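Transcriptional regulator, GntR family (Ralstonia eutropha, PDB 3IHU) probably binds DNA and regulates transcription, as a GntR-family regulator pairing a winged helix-turn-helix domain with an all-helical FCD domain. Local coordinates at residues 133-136 / 137-141; 179-182 / 183-187. One frame throughout, in Å; residues are numbered along the deposited sequence. Where two conformers were deposited one is given.

Contact 1: 133-136 / 137-141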
ATOM      1  N   ASP A 133       4.742 -13.322  10.354  1.00 32.70           N
ATOM      2  CA  ASP A 133       5.767 -12.278  10.251  1.00 31.15           C
ATOM      3  C   ASP A 133       5.259 -11.054   9.474  1.00 30.61           C
ATOM      4  O   ASP A 133       5.336 -11.010   8.233  1.00 29.75           O
ATOM      5  CB  ASP A 133       6.989 -12.893   9.575  1.00 30.97           C
ATOM      6  CG  ASP A 133       8.176 -11.955   9.529  1.00 30.97           C
ATOM      7  OD1 ASP A 133       7.997 -10.746   9.734  1.00 30.52           O
ATOM      8  OD2 ASP A 133       9.290 -12.436   9.254  1.00 34.08           O
ATOM      9  N   GLY A 134       4.770 -10.046  10.212  1.00 29.21           N
ATOM     10  CA  GLY A 134       4.237  -8.830   9.611  1.00 28.21           C
ATOM     11  C   GLY A 134       5.212  -8.108   8.684  1.00 26.88           C
ATOM     12  O   GLY A 134       4.805  -7.471   7.694  1.00 26.05           O
ATOM     13  N   GLU A 135       6.503  -8.205   8.987  1.00 25.58           N
ATOM     14  CA  GLU A 135       7.497  -7.466   8.225  1.00 24.94           C
ATOM     15  C   GLU A 135       7.649  -8.042   6.826  1.00 23.99           C
ATOM     16  O   GLU A 135       7.517  -7.304   5.824  1.00 24.91           O
ATOM     17  CB  GLU A 135       8.855  -7.473   8.945  1.00 25.35           C
ATOM     18  CG  GLU A 135       9.921  -6.673   8.160  1.00 27.02           C
ATOM     19  CD  GLU A 135      11.180  -6.357   8.972  1.00 31.03           C
ATOM     20  OE1 GLU A 135      11.274  -6.739  10.173  1.00 30.98           O
ATOM     21  OE2 GLU A 135      12.077  -5.727   8.375  1.00 32.91           O
ATOM     22  N   THR A 136       7.909  -9.350   6.765  1.00 22.66           N
ATOM     23  CA  THR A 136       8.108 -10.031   5.487  0.50 22.02           C
ATOM     24  C   THR A 136       6.796 -10.105   4.720  1.00 21.63           C
ATOM     25  O   THR A 136       6.785 -10.087   3.503  1.00 22.03           O
ATOM     26  CB  THR A 136       8.634 -11.469   5.654  0.50 22.09           C
ATOM     27  OG1 THR A 136       7.712 -12.210   6.457  0.50 21.31           O
ATOM     28  CG2 THR A 136      10.032 -11.489   6.301  0.50 21.57           C
ATOM     29  N   PHE A 137       5.670 -10.154   5.415  1.00 21.33           N
ATOM     30  CA  PHE A 137       4.389 -10.174   4.712  1.00 20.94           C
ATOM     31  C   PHE A 137       4.217  -8.825   4.029  1.00 22.42           C
ATOM     32  O   PHE A 137       3.854  -8.768   2.865  1.00 21.08           O
ATOM     33  CB  PHE A 137       3.218 -10.466   5.654  1.00 21.15           C
ATOM     34  CG  PHE A 137       1.913 -10.683   4.940  1.00 21.23           C
ATOM     35  CD1 PHE A 137       1.601 -11.907   4.416  1.00 21.90           C
ATOM     36  CD2 PHE A 137       1.003  -9.636   4.774  1.00 21.85           C
ATOM     37  CE1 PHE A 137       0.395 -12.095   3.738  1.00 21.70           C
ATOM     38  CE2 PHE A 137      -0.175  -9.821   4.108  1.00 22.88           C
ATOM     39  CZ  PHE A 137      -0.489 -11.062   3.589  1.00 22.01           C
ATOM     40  N   SER A 138       4.490  -7.740   4.758  1.00 23.39           N
ATOM     41  CA  SER A 138       4.355  -6.399   4.178  1.00 24.70           C
ATOM     42  C   SER A 138       5.256  -6.219   2.987  1.00 24.39           C
ATOM     43  O   SER A 138       4.848  -5.583   2.010  1.00 24.30           O
ATOM     44  CB  SER A 138       4.670  -5.297   5.163  1.00 24.34           C
ATOM     45  OG  SER A 138       3.638  -5.176   6.084  1.00 27.88           O
ATOM     46  N   ASN A 139       6.443  -6.791   3.048  1.00 24.40           N
ATOM     47  CA  ASN A 139       7.419  -6.615   1.957  1.00 24.66           C
ATOM     48  C   ASN A 139       6.973  -7.445   0.753  1.00 23.77           C
ATOM     49  O   ASN A 139       7.122  -7.017  -0.381  1.00 22.82           O
ATOM     50  CB  ASN A 139       8.868  -7.028   2.350  1.00 25.59           C
ATOM     51  CG  ASN A 139       9.454  -6.234   3.562  1.00 28.32           C
ATOM     52  OD1 ASN A 139       9.057  -5.123   3.870  1.00 34.41           O
ATOM     53  ND2 ASN A 139      10.422  -6.847   4.238  1.00 34.51           N
ATOM     54  N   ALA A 140       6.470  -8.655   0.989  1.00 21.56           N
ATOM     55  CA  ALA A 140       6.007  -9.461  -0.129  1.00 21.23           C
ATOM     56  C   ALA A 140       4.726  -8.805  -0.688  1.00 19.85           C
ATOM     57  O   ALA A 140       4.506  -8.831  -1.865  1.00 20.20           O
ATOM     58  CB  ALA A 140       5.739 -10.938   0.281  1.00 19.94           C
ATOM     59  N   ARG A 141       3.902  -8.203   0.163  1.00 20.36           N
ATOM     60  CA  ARG A 141       2.740  -7.458  -0.322  1.00 20.70           C
ATOM     61  C   ARG A 141       3.176  -6.353  -1.285  1.00 20.92           C
ATOM     62  O   ARG A 141       2.666  -6.242  -2.415  1.00 20.12           O
ATOM     63  CB  ARG A 141       1.897  -6.892   0.811  1.00 21.31           C
ATOM     64  CG  ARG A 141       0.570  -6.204   0.279  1.00 21.49           C
ATOM     65  CD  ARG A 141       0.060  -5.129   1.222  1.00 26.31           C
ATOM     66  NE  ARG A 141       0.973  -3.990   1.326  1.00 25.94           N
ATOM     67  CZ  ARG A 141       1.184  -3.080   0.371  1.00 31.04           C
ATOM     68  NH1 ARG A 141       0.612  -3.160  -0.835  1.00 33.87           N
ATOM     69  NH2 ARG A 141       2.037  -2.097   0.590  1.00 30.06           N
TER
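Phe137 N bonds to Asp133 O (3.0 Å) and closes the first turn of helix 134-152, whose N-cap is Asp133, within the all-helical FCD domain. In the conformer given, Thr136 OG1 donates to the same oxygen, coming in from the flank with a C=O...O angle of 126°. That conformer places the hydroxyl between its own backbone N and carbonyl carbon (chi1 58°), turned back toward the cap. The Asp133 carboxylate completes the cap through OD1, which takes Thr136 N at 3.3 Å in a nearly straight bond from above the carboxylate plane and Glu135 N in a weak, bent one. The side chain of Phe137 leads away from this turn, touching Leu125 and Ala128 of helix 112-130 and Arg179 and Arg182 of helix 179-195. At Ser138 the backbone N bonds to Gly134 O. Ser138 OG lies 3.0 Å from that same Gly134 O and also has Glu30 OE2 within weak bonding reach; where its proton goes is unsettled. Asn139 N continues the ladder to Glu135 O, while its side chain, with CG beside the backbone N (chi1 -59°), folds back over the preceding turn. There it runs alongside Glu135, amide and carboxylate nearly perpendicular, with Asn139 ND2 4.0 Å from Glu135 CG, and the approach is one of packing. Ala140 N bonds to Thr136 O at 2.9 Å, and its methyl touches Ala124 of helix 112-130. Arg141, buried, pairs through NE with Glu30 in a salt bridge and through NH1 with His165 in a hydrogen bond, while its own backbone N bonds to Phe137 O at 2.8 Å.

Contact 2: 179-182 / 183-187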
ATOM      1  N   ARG A 179      -4.731 -10.562   8.226  1.00 24.58           N
ATOM      2  CA  ARG A 179      -3.806 -11.167   7.250  1.00 24.51           C
ATOM      3  C   ARG A 179      -4.308 -12.477   6.582  1.00 24.53           C
ATOM      4  O   ARG A 179      -4.061 -12.726   5.399  1.00 22.51           O
ATOM      5  CB  ARG A 179      -2.485 -11.432   7.915  1.00 25.02           C
ATOM      6  CG  ARG A 179      -1.449 -11.834   6.941  1.00 27.81           C
ATOM      7  CD  ARG A 179      -0.085 -11.896   7.559  1.00 30.51           C
ATOM      8  NE  ARG A 179       0.291 -10.679   8.256  1.00 31.72           N
ATOM      9  CZ  ARG A 179       0.659 -10.657   9.547  1.00 34.20           C
ATOM     10  NH1 ARG A 179       0.679 -11.771  10.248  1.00 32.77           N
ATOM     11  NH2 ARG A 179       1.007  -9.511  10.146  1.00 33.01           N
ATOM     12  N   GLN A 180      -4.991 -13.322   7.347  1.00 24.39           N
ATOM     13  CA  GLN A 180      -5.556 -14.538   6.751  1.00 24.96           C
ATOM     14  C   GLN A 180      -6.458 -14.169   5.573  1.00 23.65           C
ATOM     15  O   GLN A 180      -6.282 -14.680   4.492  1.00 22.13           O
ATOM     16  CB  GLN A 180      -6.343 -15.330   7.777  1.00 25.04           C
ATOM     17  CG  GLN A 180      -5.443 -15.781   8.927  1.00 29.40           C
ATOM     18  CD  GLN A 180      -6.155 -16.593  10.004  1.00 30.93           C
ATOM     19  OE1 GLN A 180      -6.431 -16.095  11.117  1.00 35.17           O
ATOM     20  NE2 GLN A 180      -6.408 -17.841   9.704  1.00 29.70           N
HETATM   21  N   MSE A 181      -7.411 -13.263   5.795  1.00 23.99           N
HETATM   22  CA  MSE A 181      -8.387 -12.860   4.778  0.50 24.23           C
HETATM   23  C   MSE A 181      -7.662 -12.166   3.624  1.00 23.46           C
HETATM   24  O   MSE A 181      -7.956 -12.380   2.439  1.00 22.28           O
HETATM   25  CB  MSE A 181      -9.445 -11.922   5.411  0.50 25.13           C
HETATM   26  CG  MSE A 181     -10.427 -11.234   4.453  0.50 27.07           C
HETATM   27 SE   MSE A 181     -11.307  -9.675   5.274  0.38 35.22          SE
HETATM   28  CE  MSE A 181      -9.833  -8.388   5.132  0.50 28.49           C
ATOM     29  N   ARG A 182      -6.710 -11.307   3.974  1.00 23.05           N
ATOM     30  CA  ARG A 182      -6.016 -10.547   2.938  1.00 21.91           C
ATOM     31  C   ARG A 182      -5.231 -11.495   2.025  1.00 21.16           C
ATOM     32  O   ARG A 182      -5.190 -11.316   0.827  1.00 20.14           O
ATOM     33  CB  ARG A 182      -5.134  -9.452   3.557  1.00 22.02           C
ATOM     34  CG  ARG A 182      -5.964  -8.397   4.336  1.00 21.65           C
ATOM     35  CD  ARG A 182      -5.085  -7.496   5.240  1.00 21.92           C
ATOM     36  NE  ARG A 182      -3.937  -7.023   4.485  1.00 20.40           N
ATOM     37  CZ  ARG A 182      -2.705  -6.898   4.936  1.00 23.45           C
ATOM     38  NH1 ARG A 182      -2.398  -7.194   6.196  1.00 26.50           N
ATOM     39  NH2 ARG A 182      -1.765  -6.498   4.107  1.00 23.10           N
ATOM     40  N   LEU A 183      -4.583 -12.484   2.592  1.00 20.40           N
ATOM     41  CA  LEU A 183      -3.796 -13.430   1.781  1.00 20.15           C
ATOM     42  C   LEU A 183      -4.700 -14.151   0.761  1.00 19.78           C
ATOM     43  O   LEU A 183      -4.366 -14.284  -0.432  1.00 19.50           O
ATOM     44  CB  LEU A 183      -3.132 -14.461   2.671  1.00 19.90           C
ATOM     45  CG  LEU A 183      -2.504 -15.614   1.891  1.00 20.80           C
ATOM     46  CD1 LEU A 183      -1.286 -15.098   1.061  1.00 17.66           C
ATOM     47  CD2 LEU A 183      -2.118 -16.757   2.855  1.00 18.24           C
ATOM     48  N   ASP A 184      -5.852 -14.617   1.228  1.00 18.58           N
ATOM     49  CA  ASP A 184      -6.818 -15.245   0.318  0.50 18.00           C
ATOM     50  C   ASP A 184      -7.221 -14.291  -0.781  1.00 18.27           C
ATOM     51  O   ASP A 184      -7.296 -14.666  -1.950  1.00 17.86           O
ATOM     52  CB  ASP A 184      -8.098 -15.678   1.002  0.50 18.17           C
ATOM     53  CG  ASP A 184      -8.905 -16.578   0.101  0.50 17.59           C
ATOM     54  OD1 ASP A 184      -8.360 -17.636  -0.251  0.50 16.84           O
ATOM     55  OD2 ASP A 184     -10.006 -16.194  -0.336  0.50 19.04           O
ATOM     56  N   ASP A 185      -7.463 -13.037  -0.406  1.00 16.96           N
ATOM     57  CA  ASP A 185      -7.783 -12.041  -1.403  1.00 17.84           C
ATOM     58  C   ASP A 185      -6.676 -11.869  -2.473  1.00 16.82           C
ATOM     59  O   ASP A 185      -6.955 -11.702  -3.686  1.00 15.45           O
ATOM     60  CB  ASP A 185      -8.075 -10.679  -0.712  1.00 18.46           C
ATOM     61  CG  ASP A 185      -9.360 -10.680   0.090  1.00 20.69           C
ATOM     62  OD1 ASP A 185     -10.106 -11.673   0.021  1.00 22.81           O
ATOM     63  OD2 ASP A 185      -9.639  -9.670   0.792  1.00 26.08           O
ATOM     64  N   TYR A 186      -5.431 -11.817  -2.015  1.00 16.64           N
ATOM     65  CA  TYR A 186      -4.326 -11.610  -2.902  1.00 16.95           C
ATOM     66  C   TYR A 186      -4.130 -12.827  -3.808  1.00 17.56           C
ATOM     67  O   TYR A 186      -3.752 -12.690  -4.959  1.00 17.51           O
ATOM     68  CB  TYR A 186      -3.016 -11.362  -2.156  1.00 17.42           C
ATOM     69  CG  TYR A 186      -2.955 -10.160  -1.246  1.00 18.02           C
ATOM     70  CD1 TYR A 186      -3.580  -8.978  -1.583  1.00 19.95           C
ATOM     71  CD2 TYR A 186      -2.238 -10.200  -0.069  1.00 21.28           C
ATOM     72  CE1 TYR A 186      -3.504  -7.877  -0.777  1.00 22.87           C
ATOM     73  CE2 TYR A 186      -2.164  -9.085   0.758  1.00 21.10           C
ATOM     74  CZ  TYR A 186      -2.801  -7.927   0.387  1.00 21.17           C
ATOM     75  OH  TYR A 186      -2.781  -6.801   1.187  1.00 21.59           O
ATOM     76  N   ARG A 187      -4.355 -14.013  -3.253  1.00 17.87           N
ATOM     77  CA  ARG A 187      -4.347 -15.203  -4.048  1.00 18.13           C
ATOM     78  C   ARG A 187      -5.417 -15.163  -5.123  1.00 17.42           C
ATOM     79  O   ARG A 187      -5.126 -15.552  -6.233  1.00 16.26           O
ATOM     80  CB  ARG A 187      -4.508 -16.433  -3.177  1.00 18.21           C
ATOM     81  CG  ARG A 187      -3.309 -16.627  -2.314  1.00 21.69           C
ATOM     82  CD  ARG A 187      -3.563 -17.710  -1.270  1.00 25.42           C
ATOM     83  NE  ARG A 187      -3.206 -18.964  -1.859  1.00 29.19           N
ATOM     84  CZ  ARG A 187      -2.866 -20.047  -1.181  1.00 31.42           C
ATOM     85  NH1 ARG A 187      -2.857 -20.050   0.165  1.00 30.51           N
ATOM     86  NH2 ARG A 187      -2.529 -21.124  -1.876  1.00 33.05           N
TER
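Arg182 and Tyr186, one turn apart, run side by side in the same direction, and Arg182 NH2 donates to Tyr186 OH at 3.1 Å. The phenol oxygen lies at the edge of the guanidinium, 16° out of its plane, while the guanidinium and ring planes are perpendicular. A bend at chi3 (47°) in the arginine chain helps bring NH2 round to the hydroxyl. Nearer the backbone, Arg182 O sits 3.2 Å above one face of the tyrosine ring, offset toward the rim, and also accepts from Tyr186 N at 2.9 Å. Backbone bond and ring thus meet at one carbonyl, which together with the NH2 bond probably limits how the ring can turn. Elsewhere on the turn, Asp185 folds its carboxylate back over the turn before, CG beside the backbone N (chi1 -69°), so that Asp185 CG comes within 3.2 Å of Met181 O. Met181, a selenomethionine, passes the carboxylate at an angle in the conformer given, its CG 4.1 Å from Asp185 OD2. These pairs ride on regular i to i+4 bonding in helix 179-195 of the FCD helical bundle, from Leu183 N to Arg179 O (2.9 Å) through the longer Asp184 N to Gln180 O (3.3 Å). Further out, Arg182 NH1 is held by Leu175 O, just ahead of the helix, giving the guanidinium a second fixed point. Asp185 OD2 accepts from His208 and Asn211 of helix 198-219, and the His208 ring also meets that of Tyr186. In the conformer given, Asp184 OD2 forms a salt bridge with Arg188 NE, and Leu183 packs on Leu125 of helix 112-130.

How the contacts relate
Both contacts join successive turns at the start of an FCD-domain helix; their centres lie about 12 Å apart. In contact 1 Phe137, Ser138 and Ala140 are buried, Glu135 and Asn139 exposed; in contact 2 Arg182, Leu183, Asp185 and Tyr186 are buried and Gln180 exposed. Contact 1 relies on a carboxylate N-cap, contact 2 on an arginine-tyrosine bond and an aspartate tied to the next helix. The two helices touch directly: Phe137 CG packs 3.5 Å from Arg179 CD, and Arg141 CD approaches Tyr186 OH at 3.3 Å. Both lean on Leu125 of helix 112-130. Beyond it, contact 1 looks to helix 17-31, contact 2 to helix 198-219.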